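Local coordinates for 11S globulin (Wrightia tinctoria, PDB 5WXU), which probably serves as a seed storage protein and also binds the plant hormone auxin (indole-3-acetic acid), at residues H110-A115 with Y171-E176; V86-G91 with M258-D263; M102-V107 with L178-I183; D146-V151 with R266-S271. One frame throughout, in Å; residues are numbered along the deposited sequence.

Contact 1: residues H110-A115 with Y171-E176; sequences HGILGA and YNEATE
One face of the His110 imidazole carries the methyl group of Ala174 in a CH-pi contact, displaced toward the rim so that Ala174 CB comes within 3.4 Å of His110 CE1. At the ring's edge, in its plane, lies a carboxylate oxygen: Glu173 OE2 is 3.6 Å from His110 CD2, a carbon, with the ring and carboxylate planes turned 56° apart. In both residues CG sits in the crowded position between backbone N and carbonyl carbon, and the two side chains cross at about a right angle. The nearby carboxylates of Glu173 and Glu176 might modestly favour a charged imidazole, although Glu173 is already paired with Arg269. The Tyr171 ring is met at its edge by Ile112, CG1 to Tyr171 CD2 4.3 Å, while Ile112 CD1 touches the Glu173 carboxylate.

Along the backbone, Ile112 and Tyr171 form an antiparallel hydrogen-bonded pair: Ile112 N gives to Tyr171 O at 2.8 Å and Tyr171 N returns to Ile112 O at 2.9 Å. Gly111 fits beside it, where a CB would run into Tyr171 O. Asn172 then makes an Asx turn, its OD1 accepting from Ala174 N at 2.9 Å with the donor above the amide plane, and its ND2 gives to Glu176 O at 3.0 Å. A water accepting from His110 N sits by Asn172 OD1 and Glu176 O.

Within this cupin barrel, strand 110-115 lies between strands 168-172 and 146-155; Ile112 packs on Val151 and Phe153 of the latter, and Glu173 OE1 forms a salt bridge with Arg269 of the loop after strand 258-260.

Contact 2: residues V86-G91 with M258-D263; sequences VIENRG and MVRVRD
A type II beta turn, Glu88 to Gly91, links strands 80-87 and 91-98 of the first cupin barrel, and residues 258-263 run alongside it, with Gly91 and Arg260 forming an antiparallel non-hydrogen-bonded pair. Met258 and Ile87 cross at about a right angle: the Met258 chain, extended beyond CG, lays SD 3.8 Å from Ile87 CG1 and 3.5 Å from Val86 O. An alanine at Met258 would take away CG, SD and CE and would probably weaken the apolar join between this strand and Ile87.

Farther along, Glu88 and Arg260 approach obliquely as a salt bridge. Arg260 is bent in mid-chain, which turns its guanidinium edge to Glu88; the model sets OE1 and NH2 too close together for their exact places to be trusted. Arg90 behaves differently, since its chain is extended from CG to NE and lies along the 261-263 backbone, with Arg90 CB 3.3 Å from Val261 O. Its own backbone takes the left-handed conformation (phi 56°) at the third position of the turn, and Gly91 N closes that turn on Glu88 O at 2.9 Å. The same residue serves the partner segment through its carbonyl: Val261 N gives to Arg90 O at 2.9 Å in a nearly straight bond.

Outside the pair, Asn89 ND2 bonds to Ala174 O, and Asn436 of a neighbouring subunit packs on Val259 and Val261. At the exposed end, Arg90 NH1 donates to Arg262 O at 2.6 Å, placed on a carbonyl lone pair and near the guanidinium plane, though the N-H is bent to 143°.

Contact 3: residues M102-V107 with L178-I183; sequences MLIIVV and LVLLVI
Two neighbouring antiparallel strands of the first cupin jelly roll, 102-108 and 178-185, pair here with their segment axes 4.6 Å apart at 155°. The dense part lies in the middle. There Ile105 and Leu181 point the same way, side by side, and meet methyl to methyl, Ile105 CD1 to Leu181 CD2 3.6 Å. Their backbones exchange two nearly straight bonds, Ile105 N to Leu181 O 2.8 Å and Leu181 N to Ile105 O 3.0 Å. On the reverse face, Ile104 runs beside Val182 while its CG2 sits on Leu180 CB at 3.9 Å, and Val106 runs beside Leu180. Met102 continues this row against Val182.

The face of Leu103, Ile105, Leu181 and Ile183 is covered by strands 354-359 and 402-409, joining the two cupin barrels of the chain, with Tyr406 on Ile105 and Val408 on Leu103 and Ile183. The more solvent-accessible end is that of Val107 and Val179, both partly exposed, though Val107 still packs on Tyr357 and Thr359 of strand 354-359. They cross obliquely, CB of Val107 and CG1 of Val179 3.8 Å apart. Their backbones share a single bond, in which Val107 N gives to Val179 O at 2.9 Å with the N-H bent to 151°.

Contact 4: residues D146-V151 with R266-S271; sequences DQHQKV and RLVRPS. Unlike the reference sequence in segment 146-151: Gln147 (reference Arg).
In the first cupin domain, the start of strand 146-155 meets an irregular loop, residues 266-271, through the edge of one imidazole. Val268 N donates to His148 NE2 at 3.0 Å, lying close to the ring plane. Val268 CB comes within 3.5 Å of the same nitrogen, as the two side chains slide past each other in opposite directions, and Leu267 CB lies 3.8 Å from His148 NE2.

The ring is placed by its crowded first torsion (chi1 54°) and by its other nitrogen: His148 ND1 gives to Gln149 O at 2.8 Å, almost straight and in the ring plane. With ND1 donating and NE2 accepting, the imidazole is probably neutral. An alanine at His148 would lose both bonds and would probably let the loop at Val268 shift from the strand.

Val268 CG2 also touches Asp146 O at 3.7 Å. Asp146 is held from outside, its carboxylate taking a hydrogen bond from Leu431 N and a salt bridge from Lys449, both of a neighbouring subunit; Tyr308 of a third subunit packs on Val268. One water crosses between the segments, donating to Arg266 O at 2.8 Å and only weakly to Asp146 OD2.

From the N terminus the chain passes residues 86-91, 102-107, 110-115 and 146-151 before any loop closes. Contact 1 closes first, when 171-176 returns to 110-115; contact 3 follows at once with 178-183, and contact 2 only at 258-263, so that 1 nests inside 3 and 3 inside 2. Contact 4 opens within all three and ends after them at 266-271, so it crosses each. Contact 3 belongs to the sheet facing the second cupin barrel, contact 1 to the other sheet, and contact 2 joins a strand of each. Contact 4 binds the loop after strand 258-260 to strand 146-155, and contacts 2 and 4 both touch one neighbouring subunit.

Contact 1: residues H110-A115 with Y171-E176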
loop_
_atom_site.group_PDB
_atom_site.type_symbol
_atom_site.label_atom_id
_atom_site.label_comp_id
_atom_site.label_asym_id
_atom_site.label_seq_id
_atom_site.Cartn_x
_atom_site.Cartn_y
_atom_site.Cartn_z
ATOM N N HIS B 110 37.569 8.205 -2.460
ATOM C CA HIS B 110 36.519 9.059 -1.878
ATOM C C HIS B 110 36.343 10.295 -2.713
ATOM O O HIS B 110 37.242 10.769 -3.440
ATOM C CB HIS B 110 36.746 9.379 -0.390
ATOM C CG HIS B 110 37.836 10.348 -0.132
ATOM N ND1 HIS B 110 39.143 9.964 0.100
ATOM C CD2 HIS B 110 37.804 11.692 -0.005
ATOM C CE1 HIS B 110 39.881 11.052 0.292
ATOM N NE2 HIS B 110 39.091 12.113 0.249
ATOM N N GLY B 111 35.113 10.799 -2.723
ATOM C CA GLY B 111 34.832 11.930 -3.561
ATOM C C GLY B 111 33.455 12.513 -3.360
ATOM O O GLY B 111 32.905 12.353 -2.324
ATOM N N ILE B 112 32.925 13.144 -4.387
ATOM C CA ILE B 112 31.613 13.843 -4.283
ATOM C C ILE B 112 30.739 13.271 -5.395
ATOM O O ILE B 112 31.214 12.971 -6.547
ATOM C CB ILE B 112 31.736 15.348 -4.620
ATOM C CG1 ILE B 112 32.899 16.036 -3.865
ATOM C CG2 ILE B 112 30.438 16.046 -4.377
ATOM C CD1 ILE B 112 32.735 15.966 -2.407
ATOM N N LEU B 113 29.487 13.024 -5.078
ATOM C CA LEU B 113 28.551 12.561 -6.116
ATOM C C LEU B 113 27.408 13.508 -6.107
ATOM O O LEU B 113 26.884 13.835 -5.056
ATOM C CB LEU B 113 28.090 11.138 -5.815
ATOM C CG LEU B 113 27.014 10.611 -6.747
ATOM C CD1 LEU B 113 27.341 9.278 -7.367
ATOM C CD2 LEU B 113 25.729 10.487 -5.999
ATOM N N GLY B 114 26.987 13.921 -7.281
ATOM C CA GLY B 114 25.768 14.712 -7.417
ATOM C C GLY B 114 24.689 13.870 -8.031
ATOM O O GLY B 114 24.950 12.980 -8.871
ATOM N N ALA B 115 23.445 14.135 -7.601
ATOM C CA ALA B 115 22.294 13.479 -8.172
ATOM C C ALA B 115 21.187 14.518 -8.190
ATOM O O ALA B 115 20.969 15.209 -7.184
ATOM C CB ALA B 115 21.921 12.298 -7.309
ATOM N N TYR B 171 33.055 13.391 -8.749
ATOM C CA TYR B 171 34.341 14.116 -8.709
ATOM C C TYR B 171 35.218 13.455 -7.629
ATOM O O TYR B 171 34.775 13.215 -6.509
ATOM C CB TYR B 171 34.108 15.567 -8.384
ATOM C CG TYR B 171 35.399 16.337 -8.205
ATOM C CD1 TYR B 171 36.197 16.586 -9.276
ATOM C CD2 TYR B 171 35.823 16.745 -6.949
ATOM C CE1 TYR B 171 37.419 17.267 -9.118
ATOM C CE2 TYR B 171 37.023 17.432 -6.781
ATOM C CZ TYR B 171 37.804 17.685 -7.865
ATOM O OH TYR B 171 39.004 18.357 -7.664
ATOM N N ASN B 172 36.459 13.172 -8.019
ATOM C CA ASN B 172 37.461 12.567 -7.132
ATOM C C ASN B 172 38.278 13.666 -6.457
ATOM O O ASN B 172 39.084 14.325 -7.127
ATOM C CB ASN B 172 38.413 11.670 -7.937
ATOM C CG ASN B 172 39.402 10.978 -7.036
ATOM O OD1 ASN B 172 39.235 10.976 -5.814
ATOM N ND2 ASN B 172 40.397 10.342 -7.639
ATOM N N GLU B 173 38.115 13.804 -5.158
ATOM C CA GLU B 173 38.905 14.751 -4.412
ATOM C C GLU B 173 40.147 14.142 -3.750
ATOM O O GLU B 173 40.910 14.872 -3.150
ATOM C CB GLU B 173 38.018 15.481 -3.382
ATOM C CG GLU B 173 37.513 14.612 -2.251
ATOM C CD GLU B 173 36.494 15.361 -1.387
ATOM O OE1 GLU B 173 36.379 16.613 -1.533
ATOM O OE2 GLU B 173 35.814 14.696 -0.580
ATOM N N ALA B 174 40.328 12.842 -3.857
ATOM C CA ALA B 174 41.429 12.143 -3.186
ATOM C C ALA B 174 42.644 12.102 -4.112
ATOM O O ALA B 174 42.533 12.359 -5.304
ATOM C CB ALA B 174 41.004 10.745 -2.877
ATOM N N THR B 175 43.808 11.767 -3.545
ATOM C CA THR B 175 44.977 11.499 -4.361
ATOM C C THR B 175 44.935 10.149 -5.065
ATOM O O THR B 175 45.483 10.015 -6.209
ATOM C CB THR B 175 46.278 11.641 -3.486
ATOM O OG1 THR B 175 46.152 10.826 -2.338
ATOM C CG2 THR B 175 46.419 13.088 -3.007
ATOM N N GLU B 176 44.394 9.103 -4.400
ATOM C CA GLU B 176 44.212 7.798 -5.038
ATOM C C GLU B 176 42.996 7.806 -5.981
ATOM O O GLU B 176 42.103 8.636 -5.816
ATOM C CB GLU B 176 44.099 6.603 -4.083
ATOM C CG GLU B 176 42.824 6.514 -3.260
ATOM C CD GLU B 176 42.745 7.379 -1.995
ATOM O OE1 GLU B 176 41.864 6.976 -1.165
ATOM O OE2 GLU B 176 43.456 8.436 -1.794
HETATM O O HOH W 1 39.471 8.684 -4.578
HETATM O O HOH W 2 34.061 12.513 0.285
#

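Contact 2: residues V86-G91 with M258-D263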
loop_
_atom_site.group_PDB
_atom_site.type_symbol
_atom_site.label_atom_id
_atom_site.label_comp_id
_atom_site.label_asym_id
_atom_site.label_seq_id
_atom_site.Cartn_x
_atom_site.Cartn_y
_atom_site.Cartn_z
ATOM N N VAL B 86 37.243 4.432 -13.485
ATOM C CA VAL B 86 38.407 4.696 -12.713
ATOM C C VAL B 86 38.679 6.158 -12.952
ATOM O O VAL B 86 38.898 6.543 -14.094
ATOM C CB VAL B 86 39.579 3.782 -13.106
ATOM C CG1 VAL B 86 40.836 4.234 -12.360
ATOM C CG2 VAL B 86 39.247 2.332 -12.757
ATOM N N ILE B 87 38.531 6.986 -11.925
ATOM C CA ILE B 87 38.580 8.423 -12.060
ATOM C C ILE B 87 39.868 8.882 -11.380
ATOM O O ILE B 87 39.992 8.754 -10.196
ATOM C CB ILE B 87 37.367 9.109 -11.403
ATOM C CG1 ILE B 87 36.014 8.591 -12.012
ATOM C CG2 ILE B 87 37.383 10.615 -11.537
ATOM C CD1 ILE B 87 34.806 8.933 -11.162
ATOM N N GLU B 88 40.749 9.515 -12.133
ATOM C CA GLU B 88 41.974 10.090 -11.560
ATOM C C GLU B 88 41.758 11.150 -10.553
ATOM O O GLU B 88 40.709 11.773 -10.476
ATOM C CB GLU B 88 42.852 10.668 -12.679
ATOM C CG GLU B 88 43.398 9.585 -13.573
ATOM C CD GLU B 88 44.111 10.137 -14.824
ATOM O OE1 GLU B 88 44.574 11.319 -14.822
ATOM O OE2 GLU B 88 44.189 9.386 -15.838
ATOM N N ASN B 89 42.809 11.469 -9.806
ATOM C CA ASN B 89 42.806 12.655 -8.948
ATOM C C ASN B 89 42.387 13.924 -9.708
ATOM O O ASN B 89 42.779 14.105 -10.798
ATOM C CB ASN B 89 44.224 12.868 -8.343
ATOM C CG ASN B 89 44.398 14.252 -7.711
ATOM O OD1 ASN B 89 45.035 15.153 -8.324
ATOM N ND2 ASN B 89 43.800 14.468 -6.536
ATOM N N ARG B 90 41.545 14.737 -9.084
ATOM C CA ARG B 90 40.926 15.922 -9.626
ATOM C C ARG B 90 40.124 15.680 -10.920
ATOM O O ARG B 90 39.814 16.625 -11.629
ATOM C CB ARG B 90 41.957 17.019 -9.741
ATOM C CG ARG B 90 42.423 17.514 -8.377
ATOM C CD ARG B 90 43.410 18.671 -8.448
ATOM N NE ARG B 90 43.719 19.104 -7.084
ATOM C CZ ARG B 90 44.424 20.184 -6.755
ATOM N NH1 ARG B 90 44.937 20.986 -7.697
ATOM N NH2 ARG B 90 44.612 20.462 -5.463
ATOM N N GLY B 91 39.726 14.417 -11.164
ATOM C CA GLY B 91 38.881 14.052 -12.280
ATOM C C GLY B 91 37.378 14.255 -11.990
ATOM O O GLY B 91 36.868 13.847 -10.903
ATOM N N MET B 258 35.573 12.210 -18.708
ATOM C CA MET B 258 36.110 12.516 -17.398
ATOM C C MET B 258 37.190 13.568 -17.645
ATOM O O MET B 258 38.093 13.303 -18.458
ATOM C CB MET B 258 36.743 11.314 -16.696
ATOM C CG MET B 258 35.861 10.105 -16.478
ATOM S SD MET B 258 36.807 8.787 -15.735
ATOM C CE MET B 258 35.638 7.410 -15.703
ATOM N N VAL B 259 37.015 14.739 -17.080
ATOM C CA VAL B 259 37.932 15.881 -17.305
ATOM C C VAL B 259 38.684 16.297 -16.051
ATOM O O VAL B 259 38.177 16.262 -14.903
ATOM C CB VAL B 259 37.199 17.063 -17.879
ATOM C CG1 VAL B 259 36.475 16.649 -19.153
ATOM C CG2 VAL B 259 36.236 17.715 -16.884
ATOM N N ARG B 260 39.920 16.769 -16.250
ATOM C CA ARG B 260 40.733 17.231 -15.162
ATOM C C ARG B 260 40.358 18.598 -14.742
ATOM O O ARG B 260 40.247 19.475 -15.559
ATOM C CB ARG B 260 42.196 17.291 -15.584
ATOM C CG ARG B 260 43.085 17.794 -14.438
ATOM C CD ARG B 260 44.425 17.064 -14.389
ATOM N NE ARG B 260 44.232 15.664 -13.997
ATOM C CZ ARG B 260 44.345 14.593 -14.794
ATOM N NH1 ARG B 260 44.677 14.700 -16.089
ATOM N NH2 ARG B 260 44.120 13.381 -14.280
ATOM N N VAL B 261 40.190 18.810 -13.457
ATOM C CA VAL B 261 39.949 20.117 -12.909
ATOM C C VAL B 261 41.268 20.478 -12.181
ATOM O O VAL B 261 41.560 19.935 -11.121
ATOM C CB VAL B 261 38.771 20.091 -11.923
ATOM C CG1 VAL B 261 38.423 21.489 -11.383
ATOM C CG2 VAL B 261 37.580 19.409 -12.585
ATOM N N ARG B 262 42.041 21.405 -12.746
ATOM C CA ARG B 262 43.450 21.559 -12.337
ATOM C C ARG B 262 43.601 22.033 -10.902
ATOM O O ARG B 262 44.424 21.487 -10.163
ATOM C CB ARG B 262 44.241 22.481 -13.320
ATOM C CG ARG B 262 43.714 23.922 -13.457
ATOM C CD ARG B 262 44.567 24.836 -14.350
ATOM N NE ARG B 262 45.471 25.719 -13.591
ATOM C CZ ARG B 262 46.242 26.679 -14.120
ATOM N NH1 ARG B 262 46.251 26.915 -15.431
ATOM N NH2 ARG B 262 47.024 27.422 -13.332
ATOM N N ASP B 263 42.798 23.021 -10.502
ATOM C CA ASP B 263 42.920 23.637 -9.187
ATOM C C ASP B 263 41.878 23.104 -8.217
ATOM O O ASP B 263 41.663 23.695 -7.172
ATOM C CB ASP B 263 42.792 25.171 -9.296
ATOM C CG ASP B 263 43.807 25.774 -10.289
ATOM O OD1 ASP B 263 43.448 26.734 -11.020
ATOM O OD2 ASP B 263 44.939 25.225 -10.375
#

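Contact 3: residues M102-V107 with L178-I183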
loop_
_atom_site.group_PDB
_atom_site.type_symbol
_atom_site.label_atom_id
_atom_site.label_comp_id
_atom_site.label_asym_id
_atom_site.label_seq_id
_atom_site.Cartn_x
_atom_site.Cartn_y
_atom_site.Cartn_z
ATOM N N MET B 102 20.588 1.737 -11.215
ATOM C CA MET B 102 21.901 1.163 -10.946
ATOM C C MET B 102 22.201 1.178 -9.488
ATOM O O MET B 102 21.687 2.019 -8.770
ATOM C CB MET B 102 22.957 1.972 -11.702
ATOM C CG MET B 102 23.082 3.371 -11.150
ATOM S SD MET B 102 23.793 4.493 -12.350
ATOM C CE MET B 102 23.102 6.006 -11.909
ATOM N N LEU B 103 23.049 0.266 -9.022
ATOM C CA LEU B 103 23.800 0.410 -7.837
ATOM C C LEU B 103 25.289 0.691 -8.210
ATOM O O LEU B 103 25.845 0.073 -9.180
ATOM C CB LEU B 103 23.729 -0.837 -7.037
ATOM C CG LEU B 103 22.351 -1.286 -6.581
ATOM C CD1 LEU B 103 22.533 -2.331 -5.532
ATOM C CD2 LEU B 103 21.545 -0.144 -5.990
ATOM N N ILE B 104 25.863 1.635 -7.500
ATOM C CA ILE B 104 27.310 1.987 -7.647
ATOM C C ILE B 104 28.036 1.553 -6.396
ATOM O O ILE B 104 27.655 1.944 -5.304
ATOM C CB ILE B 104 27.461 3.482 -7.850
ATOM C CG1 ILE B 104 26.746 3.919 -9.111
ATOM C CG2 ILE B 104 28.974 3.838 -8.027
ATOM C CD1 ILE B 104 26.650 5.390 -9.354
ATOM N N ILE B 105 29.060 0.707 -6.517
ATOM C CA ILE B 105 29.897 0.286 -5.391
ATOM C C ILE B 105 31.179 1.103 -5.450
ATOM O O ILE B 105 31.848 1.126 -6.471
ATOM C CB ILE B 105 30.229 -1.190 -5.479
ATOM C CG1 ILE B 105 28.956 -2.001 -5.305
ATOM C CG2 ILE B 105 31.242 -1.579 -4.404
ATOM C CD1 ILE B 105 29.100 -3.288 -6.026
ATOM N N VAL B 106 31.459 1.825 -4.403
ATOM C CA VAL B 106 32.717 2.569 -4.317
ATOM C C VAL B 106 33.766 1.600 -3.822
ATOM O O VAL B 106 33.885 1.323 -2.609
ATOM C CB VAL B 106 32.627 3.815 -3.448
ATOM C CG1 VAL B 106 33.984 4.576 -3.555
ATOM C CG2 VAL B 106 31.422 4.668 -3.880
ATOM N N VAL B 107 34.599 1.158 -4.771
ATOM C CA VAL B 107 35.592 0.086 -4.558
ATOM C C VAL B 107 36.851 0.628 -3.890
ATOM O O VAL B 107 37.471 -0.041 -3.051
ATOM C CB VAL B 107 35.937 -0.574 -5.921
ATOM C CG1 VAL B 107 37.098 -1.542 -5.774
ATOM C CG2 VAL B 107 34.762 -1.378 -6.427
ATOM N N LEU B 178 39.575 7.088 -7.716
ATOM C CA LEU B 178 38.214 6.740 -7.282
ATOM C C LEU B 178 37.711 5.675 -8.207
ATOM O O LEU B 178 37.686 5.888 -9.405
ATOM C CB LEU B 178 37.390 7.959 -7.351
ATOM C CG LEU B 178 35.884 7.837 -7.028
ATOM C CD1 LEU B 178 35.697 7.420 -5.594
ATOM C CD2 LEU B 178 35.204 9.174 -7.236
ATOM N N VAL B 179 37.332 4.494 -7.706
ATOM C CA VAL B 179 37.035 3.352 -8.578
ATOM C C VAL B 179 35.564 3.022 -8.234
ATOM O O VAL B 179 35.268 2.776 -7.062
ATOM C CB VAL B 179 37.930 2.140 -8.319
ATOM C CG1 VAL B 179 37.444 0.934 -9.064
ATOM C CG2 VAL B 179 39.378 2.498 -8.690
ATOM N N LEU B 180 34.728 3.183 -9.252
ATOM C CA LEU B 180 33.291 2.855 -9.173
ATOM C C LEU B 180 32.898 1.622 -10.005
ATOM O O LEU B 180 33.119 1.560 -11.222
ATOM C CB LEU B 180 32.498 4.066 -9.622
ATOM C CG LEU B 180 32.813 5.438 -9.003
ATOM C CD1 LEU B 180 31.960 6.479 -9.683
ATOM C CD2 LEU B 180 32.731 5.473 -7.463
ATOM N N LEU B 181 32.257 0.641 -9.377
ATOM C CA LEU B 181 31.733 -0.496 -10.051
ATOM C C LEU B 181 30.207 -0.232 -10.127
ATOM O O LEU B 181 29.587 -0.157 -9.086
ATOM C CB LEU B 181 31.928 -1.764 -9.295
ATOM C CG LEU B 181 31.347 -2.985 -10.044
ATOM C CD1 LEU B 181 32.445 -3.483 -10.946
ATOM C CD2 LEU B 181 30.775 -4.053 -9.138
ATOM N N VAL B 182 29.685 -0.121 -11.343
ATOM C CA VAL B 182 28.280 0.268 -11.657
ATOM C C VAL B 182 27.601 -0.945 -12.278
ATOM O O VAL B 182 28.023 -1.474 -13.339
ATOM C CB VAL B 182 28.183 1.421 -12.615
ATOM C CG1 VAL B 182 26.727 1.844 -12.749
ATOM C CG2 VAL B 182 29.044 2.619 -12.183
ATOM N N ILE B 183 26.527 -1.379 -11.625
ATOM C CA ILE B 183 25.683 -2.441 -12.112
ATOM C C ILE B 183 24.378 -1.765 -12.508
ATOM O O ILE B 183 23.623 -1.231 -11.669
ATOM C CB ILE B 183 25.424 -3.520 -11.092
ATOM C CG1 ILE B 183 26.697 -4.112 -10.522
ATOM C CG2 ILE B 183 24.610 -4.653 -11.716
ATOM C CD1 ILE B 183 27.737 -4.552 -11.536
#

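Contact 4: residues D146-V151 with R266-S271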
loop_
_atom_site.group_PDB
_atom_site.type_symbol
_atom_site.label_atom_id
_atom_site.label_comp_id
_atom_site.label_asym_id
_atom_site.label_seq_id
_atom_site.Cartn_x
_atom_site.Cartn_y
_atom_site.Cartn_z
ATOM N N ASP B 146 26.790 30.626 -5.369
ATOM C CA ASP B 146 26.089 29.609 -6.239
ATOM C C ASP B 146 25.036 28.916 -5.377
ATOM O O ASP B 146 25.039 29.047 -4.157
ATOM C CB ASP B 146 27.074 28.531 -6.694
ATOM C CG ASP B 146 26.521 27.603 -7.803
ATOM O OD1 ASP B 146 25.498 27.966 -8.454
ATOM O OD2 ASP B 146 27.169 26.573 -8.034
ATOM N N GLN B 147 24.077 28.296 -6.032
ATOM C CA GLN B 147 23.115 27.471 -5.300
ATOM C C GLN B 147 23.019 26.224 -6.142
ATOM O O GLN B 147 22.886 26.335 -7.354
ATOM C CB GLN B 147 21.768 28.148 -5.262
ATOM C CG GLN B 147 21.668 29.376 -4.399
ATOM C CD GLN B 147 20.499 30.213 -4.838
ATOM O OE1 GLN B 147 19.493 29.692 -5.376
ATOM N NE2 GLN B 147 20.640 31.525 -4.699
ATOM N N HIS B 148 23.033 25.070 -5.518
ATOM C CA HIS B 148 22.842 23.830 -6.232
ATOM C C HIS B 148 22.124 22.792 -5.349
ATOM O O HIS B 148 21.912 23.059 -4.185
ATOM C CB HIS B 148 24.168 23.301 -6.861
ATOM C CG HIS B 148 25.305 23.142 -5.913
ATOM N ND1 HIS B 148 25.344 22.140 -4.972
ATOM C CD2 HIS B 148 26.459 23.853 -5.770
ATOM C CE1 HIS B 148 26.472 22.249 -4.271
ATOM N NE2 HIS B 148 27.171 23.268 -4.746
ATOM N N GLN B 149 21.803 21.619 -5.880
ATOM C CA GLN B 149 21.228 20.611 -4.990
ATOM C C GLN B 149 22.309 19.993 -4.109
ATOM O O GLN B 149 23.508 20.042 -4.444
ATOM C CB GLN B 149 20.455 19.565 -5.797
ATOM C CG GLN B 149 19.139 20.132 -6.361
ATOM C CD GLN B 149 18.305 19.126 -7.127
ATOM O OE1 GLN B 149 18.599 17.954 -7.150
ATOM N NE2 GLN B 149 17.215 19.592 -7.704
ATOM N N LYS B 150 21.855 19.292 -3.071
ATOM C CA LYS B 150 22.741 18.593 -2.170
ATOM C C LYS B 150 23.687 17.701 -2.911
ATOM O O LYS B 150 23.300 16.975 -3.832
ATOM C CB LYS B 150 21.999 17.701 -1.177
ATOM C CG LYS B 150 22.954 16.664 -0.584
ATOM C CD LYS B 150 22.321 15.789 0.449
ATOM C CE LYS B 150 23.326 14.973 1.262
ATOM N NZ LYS B 150 24.638 15.523 1.738
ATOM N N VAL B 151 24.923 17.697 -2.436
ATOM C CA VAL B 151 25.921 16.804 -2.937
ATOM C C VAL B 151 26.201 15.768 -1.861
ATOM O O VAL B 151 25.889 16.001 -0.678
ATOM C CB VAL B 151 27.140 17.584 -3.489
ATOM C CG1 VAL B 151 26.634 18.405 -4.709
ATOM C CG2 VAL B 151 27.819 18.479 -2.447
ATOM N N ARG B 266 35.232 23.691 -7.227
ATOM C CA ARG B 266 34.731 24.637 -6.273
ATOM C C ARG B 266 33.213 24.362 -6.214
ATOM O O ARG B 266 32.584 24.314 -7.219
ATOM C CB ARG B 266 35.056 26.075 -6.732
ATOM C CG ARG B 266 36.571 26.280 -7.013
ATOM C CD ARG B 266 36.984 27.478 -7.916
ATOM N NE ARG B 266 36.520 27.434 -9.336
ATOM C CZ ARG B 266 36.388 28.495 -10.174
ATOM N NH1 ARG B 266 36.677 29.753 -9.794
ATOM N NH2 ARG B 266 35.950 28.307 -11.420
ATOM N N LEU B 267 32.682 24.096 -5.040
ATOM C CA LEU B 267 31.212 23.916 -4.887
ATOM C C LEU B 267 30.785 24.369 -3.517
ATOM O O LEU B 267 31.636 24.747 -2.682
ATOM C CB LEU B 267 30.809 22.480 -5.215
ATOM C CG LEU B 267 31.655 21.333 -4.669
ATOM C CD1 LEU B 267 31.413 21.204 -3.194
ATOM C CD2 LEU B 267 31.264 20.029 -5.326
ATOM N N VAL B 268 29.489 24.388 -3.265
ATOM C CA VAL B 268 28.967 24.861 -2.007
ATOM C C VAL B 268 28.879 23.617 -1.127
ATOM O O VAL B 268 28.146 22.675 -1.425
ATOM C CB VAL B 268 27.592 25.545 -2.167
ATOM C CG1 VAL B 268 27.030 26.025 -0.831
ATOM C CG2 VAL B 268 27.690 26.722 -3.106
ATOM N N ARG B 269 29.583 23.634 -0.017
ATOM C CA ARG B 269 29.599 22.485 0.836
ATOM C C ARG B 269 29.740 22.836 2.284
ATOM O O ARG B 269 30.403 23.839 2.631
ATOM C CB ARG B 269 30.670 21.483 0.418
ATOM C CG ARG B 269 32.087 22.043 0.451
ATOM C CD ARG B 269 33.027 21.100 1.203
ATOM N NE ARG B 269 33.823 20.310 0.273
ATOM C CZ ARG B 269 34.275 19.076 0.483
ATOM N NH1 ARG B 269 34.015 18.398 1.601
ATOM N NH2 ARG B 269 34.980 18.495 -0.480
ATOM N N PRO B 270 29.096 22.026 3.153
ATOM C CA PRO B 270 29.051 22.433 4.513
ATOM C C PRO B 270 30.430 22.477 5.142
ATOM O O PRO B 270 31.291 21.685 4.829
ATOM C CB PRO B 270 28.160 21.383 5.168
ATOM C CG PRO B 270 27.324 20.915 4.068
ATOM C CD PRO B 270 28.239 20.850 2.918
ATOM N N SER B 271 30.598 23.514 5.928
ATOM C CA SER B 271 31.773 23.820 6.685
ATOM C C SER B 271 31.744 23.095 8.088
ATOM O O SER B 271 30.682 22.724 8.608
ATOM C CB SER B 271 31.753 25.360 6.863
ATOM O OG SER B 271 30.380 25.859 7.012
HETATM O O HOH W 3 30.340 25.483 -8.397
#